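Local structure of probable glutathione S-transferase (Pseudomonas aeruginosa, 6JWK) at residues B[70-73]-B[74-78]; B[11-14]-B[15-19]; B[79-82]-B[83-87]; B[158-161]-B[162-166]. The protein is a maleylpyruvate isomerase of the zeta class of glutathione S-transferases and probably also has glutathione transferase activity. All coordinates share one frame; numbering follows the deposited sequence.

Contact 1 of 4, residues B[70-73]-B[74-78]; sequences IDYL and DAVQP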
# COMPACT_ATOMS: atom_id res chain seq x y z
N ILE B 70 -2.06 -3.90 -11.01
CA ILE B 70 -1.80 -2.79 -11.98
C ILE B 70 -0.38 -2.93 -12.52
O ILE B 70 -0.15 -2.78 -13.77
CB ILE B 70 -2.10 -1.45 -11.33
CG1 ILE B 70 -3.61 -1.30 -11.22
CG2 ILE B 70 -1.46 -0.30 -12.10
CD1 ILE B 70 -4.00 -0.09 -10.40
N ASP B 71 0.59 -3.15 -11.63
CA ASP B 71 2.01 -3.36 -12.02
C ASP B 71 2.14 -4.54 -13.00
O ASP B 71 2.82 -4.41 -14.00
CB ASP B 71 2.87 -3.64 -10.79
CG ASP B 71 4.34 -3.74 -11.16
OD1 ASP B 71 4.92 -2.69 -11.37
OD2 ASP B 71 4.88 -4.87 -11.25
N TYR B 72 1.47 -5.66 -12.73
CA TYR B 72 1.50 -6.86 -13.61
C TYR B 72 0.91 -6.57 -15.00
O TYR B 72 1.45 -7.06 -16.03
CB TYR B 72 0.73 -7.99 -12.92
CG TYR B 72 0.84 -9.30 -13.63
CD1 TYR B 72 2.08 -9.89 -13.84
CD2 TYR B 72 -0.28 -9.93 -14.14
CE1 TYR B 72 2.20 -11.10 -14.51
CE2 TYR B 72 -0.18 -11.15 -14.79
CZ TYR B 72 1.05 -11.74 -14.98
OH TYR B 72 1.13 -12.93 -15.63
N LEU B 73 -0.14 -5.76 -15.08
CA LEU B 73 -0.74 -5.38 -16.38
C LEU B 73 0.28 -4.67 -17.26
O LEU B 73 0.16 -4.80 -18.51
CB LEU B 73 -1.97 -4.49 -16.17
CG LEU B 73 -3.16 -5.17 -15.52
CD1 LEU B 73 -4.32 -4.18 -15.38
CD2 LEU B 73 -3.57 -6.40 -16.33
N ASP B 74 1.24 -3.95 -16.69
CA ASP B 74 2.31 -3.33 -17.51
C ASP B 74 3.26 -4.40 -18.11
O ASP B 74 3.85 -4.11 -19.14
CB ASP B 74 3.12 -2.30 -16.74
CG ASP B 74 2.54 -0.89 -16.69
OD1 ASP B 74 1.51 -0.64 -17.34
OD2 ASP B 74 3.11 -0.08 -15.96
N ALA B 75 3.35 -5.59 -17.54
CA ALA B 75 4.09 -6.73 -18.15
C ALA B 75 3.23 -7.38 -19.24
O ALA B 75 3.77 -7.67 -20.30
CB ALA B 75 4.45 -7.74 -17.10
N VAL B 76 1.93 -7.56 -18.97
CA VAL B 76 0.97 -8.22 -19.89
C VAL B 76 0.87 -7.43 -21.20
O VAL B 76 0.90 -8.05 -22.25
CB VAL B 76 -0.41 -8.37 -19.25
CG1 VAL B 76 -1.44 -8.84 -20.27
CG2 VAL B 76 -0.36 -9.28 -18.04
N GLN B 77 0.77 -6.10 -21.12
CA GLN B 77 0.64 -5.18 -22.30
C GLN B 77 1.26 -3.85 -21.91
O GLN B 77 0.63 -3.00 -21.27
CB GLN B 77 -0.81 -4.98 -22.70
CG GLN B 77 -0.99 -4.11 -23.93
CD GLN B 77 -2.45 -3.77 -24.09
OE1 GLN B 77 -3.27 -4.67 -24.19
NE2 GLN B 77 -2.80 -2.49 -24.02
N PRO B 78 2.55 -3.68 -22.22
CA PRO B 78 3.29 -2.52 -21.77
C PRO B 78 2.64 -1.16 -22.10
O PRO B 78 2.70 -0.30 -21.25
CB PRO B 78 4.62 -2.70 -22.51
CG PRO B 78 4.77 -4.21 -22.59
CD PRO B 78 3.37 -4.65 -22.96

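Contact 2 of 4, residues B[11-14]-B[15-19]; sequences TSYR and VRIAL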
# COMPACT_ATOMS: atom_id res chain seq x y z
N THR B 11 -11.35 -0.98 -4.58
CA THR B 11 -10.12 -1.64 -5.09
C THR B 11 -10.47 -2.27 -6.43
O THR B 11 -9.60 -2.28 -7.32
CB THR B 11 -9.53 -2.61 -4.04
OG1 THR B 11 -10.59 -3.49 -3.67
CG2 THR B 11 -9.00 -1.89 -2.83
N SER B 12 -11.68 -2.78 -6.60
CA SER B 12 -12.14 -3.29 -7.94
C SER B 12 -12.13 -2.14 -8.95
O SER B 12 -11.68 -2.31 -10.08
CB SER B 12 -13.52 -3.91 -7.87
OG SER B 12 -13.52 -5.05 -7.02
N TYR B 13 -12.67 -1.00 -8.55
CA TYR B 13 -12.75 0.21 -9.41
C TYR B 13 -11.33 0.55 -9.92
O TYR B 13 -11.15 0.81 -11.12
CB TYR B 13 -13.45 1.30 -8.61
CG TYR B 13 -13.82 2.55 -9.37
CD1 TYR B 13 -13.69 2.65 -10.75
CD2 TYR B 13 -14.41 3.62 -8.70
CE1 TYR B 13 -14.05 3.81 -11.43
CE2 TYR B 13 -14.78 4.78 -9.37
CZ TYR B 13 -14.60 4.87 -10.74
OH TYR B 13 -14.98 6.01 -11.38
N ARG B 14 -10.32 0.58 -9.03
CA ARG B 14 -8.91 0.89 -9.39
C ARG B 14 -8.50 0.01 -10.58
O ARG B 14 -7.92 0.49 -11.50
CB ARG B 14 -7.90 0.59 -8.27
CG ARG B 14 -8.06 1.44 -7.02
CD ARG B 14 -7.06 0.97 -5.99
NE ARG B 14 -7.26 1.65 -4.75
CZ ARG B 14 -6.69 1.32 -3.62
NH1 ARG B 14 -5.91 0.25 -3.58
NH2 ARG B 14 -6.92 2.03 -2.53
N VAL B 15 -8.78 -1.28 -10.52
CA VAL B 15 -8.30 -2.23 -11.56
C VAL B 15 -9.17 -2.18 -12.80
O VAL B 15 -8.62 -2.39 -13.93
CB VAL B 15 -8.23 -3.67 -10.99
CG1 VAL B 15 -7.75 -4.64 -12.04
CG2 VAL B 15 -7.32 -3.72 -9.75
N ARG B 16 -10.47 -1.94 -12.67
CA ARG B 16 -11.34 -1.70 -13.86
C ARG B 16 -10.84 -0.47 -14.63
O ARG B 16 -10.84 -0.49 -15.87
CB ARG B 16 -12.81 -1.52 -13.49
CG ARG B 16 -13.48 -2.79 -12.97
CD ARG B 16 -14.99 -2.67 -12.91
NE ARG B 16 -15.48 -1.46 -12.26
CZ ARG B 16 -15.80 -1.32 -10.98
NH1 ARG B 16 -15.73 -2.34 -10.15
NH2 ARG B 16 -16.24 -0.14 -10.55
N ILE B 17 -10.38 0.57 -13.94
CA ILE B 17 -9.81 1.73 -14.69
C ILE B 17 -8.55 1.28 -15.42
O ILE B 17 -8.38 1.60 -16.63
CB ILE B 17 -9.52 2.88 -13.72
CG1 ILE B 17 -10.80 3.41 -13.07
CG2 ILE B 17 -8.71 3.99 -14.36
CD1 ILE B 17 -10.52 4.32 -11.86
N ALA B 18 -7.67 0.55 -14.74
CA ALA B 18 -6.41 0.09 -15.37
C ALA B 18 -6.74 -0.72 -16.62
O ALA B 18 -6.11 -0.51 -17.73
CB ALA B 18 -5.61 -0.74 -14.39
N LEU B 19 -7.62 -1.71 -16.50
CA LEU B 19 -8.00 -2.52 -17.69
C LEU B 19 -8.57 -1.62 -18.80
O LEU B 19 -8.25 -1.87 -19.97
CB LEU B 19 -8.98 -3.63 -17.27
CG LEU B 19 -8.36 -4.70 -16.38
CD1 LEU B 19 -9.43 -5.60 -15.75
CD2 LEU B 19 -7.37 -5.57 -17.17

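Contact 3 of 4, residues B[79-82]-B[83-87]; sequences EPRL and IPLDP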
# COMPACT_ATOMS: atom_id res chain seq x y z
N GLU B 79 2.11 -0.99 -23.32
CA GLU B 79 1.55 0.30 -23.81
C GLU B 79 0.03 0.28 -23.72
O GLU B 79 -0.58 -0.75 -24.00
CB GLU B 79 1.96 0.54 -25.27
CG GLU B 79 3.43 0.86 -25.43
CD GLU B 79 3.84 2.14 -24.74
OE1 GLU B 79 3.04 3.09 -24.71
OE2 GLU B 79 4.94 2.16 -24.17
N PRO B 80 -0.64 1.36 -23.27
CA PRO B 80 -0.00 2.50 -22.61
C PRO B 80 0.36 2.20 -21.13
O PRO B 80 -0.31 1.40 -20.48
CB PRO B 80 -1.08 3.57 -22.70
CG PRO B 80 -2.36 2.76 -22.51
CD PRO B 80 -2.11 1.49 -23.31
N ARG B 81 1.45 2.78 -20.65
CA ARG B 81 2.14 2.35 -19.42
C ARG B 81 1.39 2.92 -18.20
O ARG B 81 1.09 4.07 -18.20
CB ARG B 81 3.60 2.76 -19.48
CG ARG B 81 4.46 1.96 -18.52
CD ARG B 81 5.93 2.21 -18.72
NE ARG B 81 6.32 1.49 -19.92
CZ ARG B 81 6.55 0.19 -19.99
NH1 ARG B 81 6.89 -0.33 -21.16
NH2 ARG B 81 6.44 -0.58 -18.92
N LEU B 82 1.08 2.13 -17.18
CA LEU B 82 0.34 2.69 -16.01
C LEU B 82 1.34 3.16 -14.94
O LEU B 82 0.96 3.94 -14.07
CB LEU B 82 -0.63 1.65 -15.44
CG LEU B 82 -1.72 1.20 -16.42
CD1 LEU B 82 -2.56 0.11 -15.82
CD2 LEU B 82 -2.59 2.35 -16.86
N ILE B 83 2.56 2.65 -14.99
CA ILE B 83 3.65 3.00 -14.02
C ILE B 83 4.84 3.50 -14.80
O ILE B 83 5.35 2.79 -15.66
CB ILE B 83 4.04 1.80 -13.12
CG1 ILE B 83 2.82 1.26 -12.37
CG2 ILE B 83 5.15 2.21 -12.16
CD1 ILE B 83 3.07 0.02 -11.58
N PRO B 84 5.37 4.70 -14.50
CA PRO B 84 6.44 5.27 -15.30
C PRO B 84 7.72 4.42 -15.33
O PRO B 84 8.03 3.75 -14.35
CB PRO B 84 6.77 6.58 -14.58
CG PRO B 84 5.49 6.88 -13.84
CD PRO B 84 5.02 5.54 -13.36
N LEU B 85 8.46 4.53 -16.42
CA LEU B 85 9.76 3.84 -16.60
C LEU B 85 10.85 4.64 -15.90
O LEU B 85 11.72 4.03 -15.27
CB LEU B 85 10.05 3.74 -18.11
CG LEU B 85 9.50 2.49 -18.78
CD1 LEU B 85 9.96 2.42 -20.23
CD2 LEU B 85 9.92 1.26 -18.01
N ASP B 86 10.83 5.96 -16.02
CA ASP B 86 11.84 6.82 -15.36
C ASP B 86 11.77 6.63 -13.84
O ASP B 86 10.69 6.76 -13.25
CB ASP B 86 11.61 8.28 -15.70
CG ASP B 86 12.62 9.19 -15.04
OD1 ASP B 86 13.57 9.54 -15.72
OD2 ASP B 86 12.43 9.59 -13.88
N PRO B 87 12.92 6.40 -13.16
CA PRO B 87 12.95 6.03 -11.74
C PRO B 87 12.44 7.10 -10.78
O PRO B 87 11.67 6.80 -9.89
CB PRO B 87 14.44 5.82 -11.43
CG PRO B 87 15.03 5.45 -12.76
CD PRO B 87 14.26 6.25 -13.77

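Contact 4 of 4, residues B[158-161]-B[162-166]; sequences AAAG and IVECC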
# COMPACT_ATOMS: atom_id res chain seq x y z
N ALA B 158 0.90 13.02 -20.14
CA ALA B 158 -0.28 13.30 -20.99
C ALA B 158 -1.29 12.14 -20.86
O ALA B 158 -2.38 12.25 -21.45
CB ALA B 158 0.17 13.48 -22.43
N ALA B 159 -0.95 11.05 -20.17
CA ALA B 159 -1.85 9.87 -20.02
C ALA B 159 -2.13 9.56 -18.53
O ALA B 159 -1.22 9.68 -17.72
CB ALA B 159 -1.22 8.67 -20.68
N ALA B 160 -3.35 9.13 -18.21
CA ALA B 160 -3.73 8.60 -16.88
C ALA B 160 -2.96 7.31 -16.56
O ALA B 160 -2.55 6.53 -17.47
CB ALA B 160 -5.22 8.38 -16.84
N GLY B 161 -2.73 7.08 -15.28
CA GLY B 161 -1.95 5.91 -14.85
C GLY B 161 -2.30 5.53 -13.43
O GLY B 161 -3.43 5.83 -12.98
N ILE B 162 -1.37 4.87 -12.76
CA ILE B 162 -1.62 4.29 -11.42
C ILE B 162 -2.15 5.36 -10.46
O ILE B 162 -3.00 5.05 -9.62
CB ILE B 162 -0.37 3.57 -10.89
CG1 ILE B 162 -0.74 2.80 -9.63
CG2 ILE B 162 0.79 4.51 -10.68
CD1 ILE B 162 0.38 1.91 -9.10
N VAL B 163 -1.71 6.62 -10.57
CA VAL B 163 -2.16 7.66 -9.61
C VAL B 163 -3.67 7.86 -9.75
O VAL B 163 -4.42 7.88 -8.70
CB VAL B 163 -1.34 8.94 -9.81
CG1 VAL B 163 -2.00 10.11 -9.15
CG2 VAL B 163 0.09 8.76 -9.32
N GLU B 164 -4.17 7.98 -11.00
CA GLU B 164 -5.60 8.27 -11.27
C GLU B 164 -6.38 6.99 -10.96
O GLU B 164 -7.54 7.09 -10.53
CB GLU B 164 -5.80 8.79 -12.70
CG GLU B 164 -5.19 10.20 -12.91
CD GLU B 164 -3.68 10.27 -13.07
OE1 GLU B 164 -3.03 9.22 -13.46
OE2 GLU B 164 -3.13 11.38 -12.82
N CYS B 165 -5.80 5.82 -11.17
CA CYS B 165 -6.49 4.55 -10.81
C CYS B 165 -6.80 4.58 -9.29
O CYS B 165 -7.86 4.05 -8.89
CB CYS B 165 -5.66 3.33 -11.14
SG CYS B 165 -5.42 3.05 -12.90
N CYS B 166 -5.94 5.18 -8.46
CA CYS B 166 -6.15 5.22 -7.00
C CYS B 166 -6.99 6.45 -6.60
O CYS B 166 -7.84 6.33 -5.70
CB CYS B 166 -4.82 5.23 -6.26
SG CYS B 166 -3.91 3.68 -6.50
O HOH W 1 -0.88 9.70 -14.75

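Contact 1 of 4, residues B[70-73]-B[74-78]
Y72 and V76 meet one helical turn apart: CG2 of V76 lies over a face of the tyrosine ring, 4.1 Å from its centroid, in a CH-pi contact whose closest pair is CE2 of Y72 and CG2 of V76 at 3.8 Å. With CG1 of V76 anti to the backbone N (chi1 171°), its CG2 lies beside that N, which places it over the ring and near the Y72 carbonyl. The same carbonyl is shared by two donors: Y72 O accepts from V76 N at 3.0 Å and from A75 N at 2.8 Å.

L73 O takes the last helical bond, from Q77 N at 3.0 Å. The apolar side chain of L73 suits its buried place, resting on A18, L19 and K22 of helix 10-22. Q77 then leaves helical angles and the chain turns into P78, whose ring nitrogen has no proton to offer.

D74 is held less firmly from behind, its N giving weak bonds to I70 O (3.4 Å) and D71 O (3.2 Å). Its carboxylate turns to K22 in a salt bridge and to the backbone N-H groups of L82 and I83, which probably offsets its buried charge. D71 forms a salt bridge with R90 of the second subunit. The arrangement is that of a helix C-terminus, here closing the beta-beta-alpha half of the thioredoxin-like domain at the dimer interface.

Contact 2 of 4, residues B[11-14]-B[15-19]
The Y13 ring and the R16 guanidinium lie nearly parallel, their planes 9° apart, but they do not stack. The guanidinium is displaced toward the backbone, so that one of its faces carries Y13 CA, 3.6 Å above the plane, and S12 C, while R16 NH2 approaches the ring obliquely and comes within 3.7 Å of Y13 CB. R16 NH1 passes S12 CB at 3.5 Å; the small serine side chain leaves the arginine room to lie this close. A bend at chi3 (-49°) turns the arginine back along the helix. Also oblique to the ring, I17 sets CD1 3.6 Å from Y13 CE1, joining two apolar surfaces that face helix 162-176. The R14 guanidinium has T11 CG2 over one face at 3.8 Å and reaches S66 with NH1.

Beneath the side chains the helix runs regularly: R16 N bonds to S12 O at 2.9 Å and I17 N to Y13 O at 2.9 Å, whereas V15 N reaches T11 O only weakly.

The sequence resembles the zeta-class signature at the start of the first helix of the beta-alpha-beta unit, and a sulfate beside T11 is consistent with an anion-binding pocket there. The R16 head is bonded to A203 O and S5 OG, more weakly to F6 O and F7 O. A buried arginine gripped by neutral oxygens would spread its charge among several dipoles while tying the helix to the end of strand 2-5, the loop after it and the C-terminal region.

Contact 3 of 4, residues B[79-82]-B[83-87]
Packing between R81 and L85 provides the side-chain part of this contact. The two chains cross at about a right angle, the branched end of the leucine lying over one face of the guanidinium: L85 CG is 3.5 Å from R81 NE, and L85 CD2 stands 3.8 Å above the R81 guanidinium plane, toward its rim. Arginine suits the place because its flat head and its methylenes both offer surface to an apolar neighbour; a bend at chi3 (-75°) brings the head round to L85.

A second kind of approach is that of aliphatic carbon to backbone oxygen. The I83 carbonyl oxygen sits against two arginine methylenes, with R81 CG at 3.1 Å and R81 CD at 3.2 Å.

The polar backbone is secured from outside. The L82 backbone bonds to I162, and R90 donates to the carbonyls of P84 and L85. Apolar L82 and I83 turn into the core between the domains.

The peptide before P80 is cis, and D86 ends the loop as the N-cap of helix 87-103, with OD2 accepting from H89 N. This is the interdomain linker of the glutathione transferase fold, joining the thioredoxin-like domain to the helical one.

Contact 4 of 4, residues B[158-161]-B[162-166]
E164 folds back over the start of its own helix to hold G161: its OE1 accepts a hydrogen bond from G161 N at 2.8 Å, which arrives on the anti side of the carboxylate and 23° out of its plane. The fold-back comes from the second torsion (chi2 76°), which bends the chain so that the carboxylate lies beside the segment before the helix instead of running outward; glutamate is long enough to reach back. On the inner side the packing is close. G161 O receives C165 N at 3.0 Å, the first full turn of the helix, and E164 N more weakly at the same distance. Buried A160 belongs to this close side too, its CA lying 3.5 Å from E164 OE1. Glycine suits the N-cap because its backbone, with phi -156° and psi -155°, lies in a region other residues enter with difficulty.

The arrangement is the reciprocal half of a capping box, in which the third helical residue accepts from the N-H of the N-cap; it opens helix 162-176, where glutathione transferases commonly carry an S/T-x-x-D capping box. Around this turn I162 packs on I70, I83 and A97, while C165, small enough for a tight helix crossing, touches I17, A18 and I70.

The looser side starts at A159, which is exposed and reaches the glutamate through a water that donates to A159 O at 3.0 Å and to E164 OE1 at 2.6 Å. OE1 is thus gripped by two donors, and OE2 accepts from F155 N.

How the contacts relate
Along the chain the order is contact 2, contact 1, contact 3, contact 4. Contacts 2 and 1 lie on helices 10-22 and 66-76 of the thioredoxin-like domain, their centres about 13 Å apart, with A18 packed against I70 and L73. Contact 3, its centre about 9 Å from that of contact 1, carries the chain across to the helical domain, and contact 4, its centre about 10 Å from that of contact 3, opens helix 162-176. The linker is tied to helix 66-76 in one domain and, by a probable hydrogen bond from I162 N to L82 O, to the other. C165 also meets R14 and I17 directly, so the domain interface is bridged by helix packing as well as by the linker.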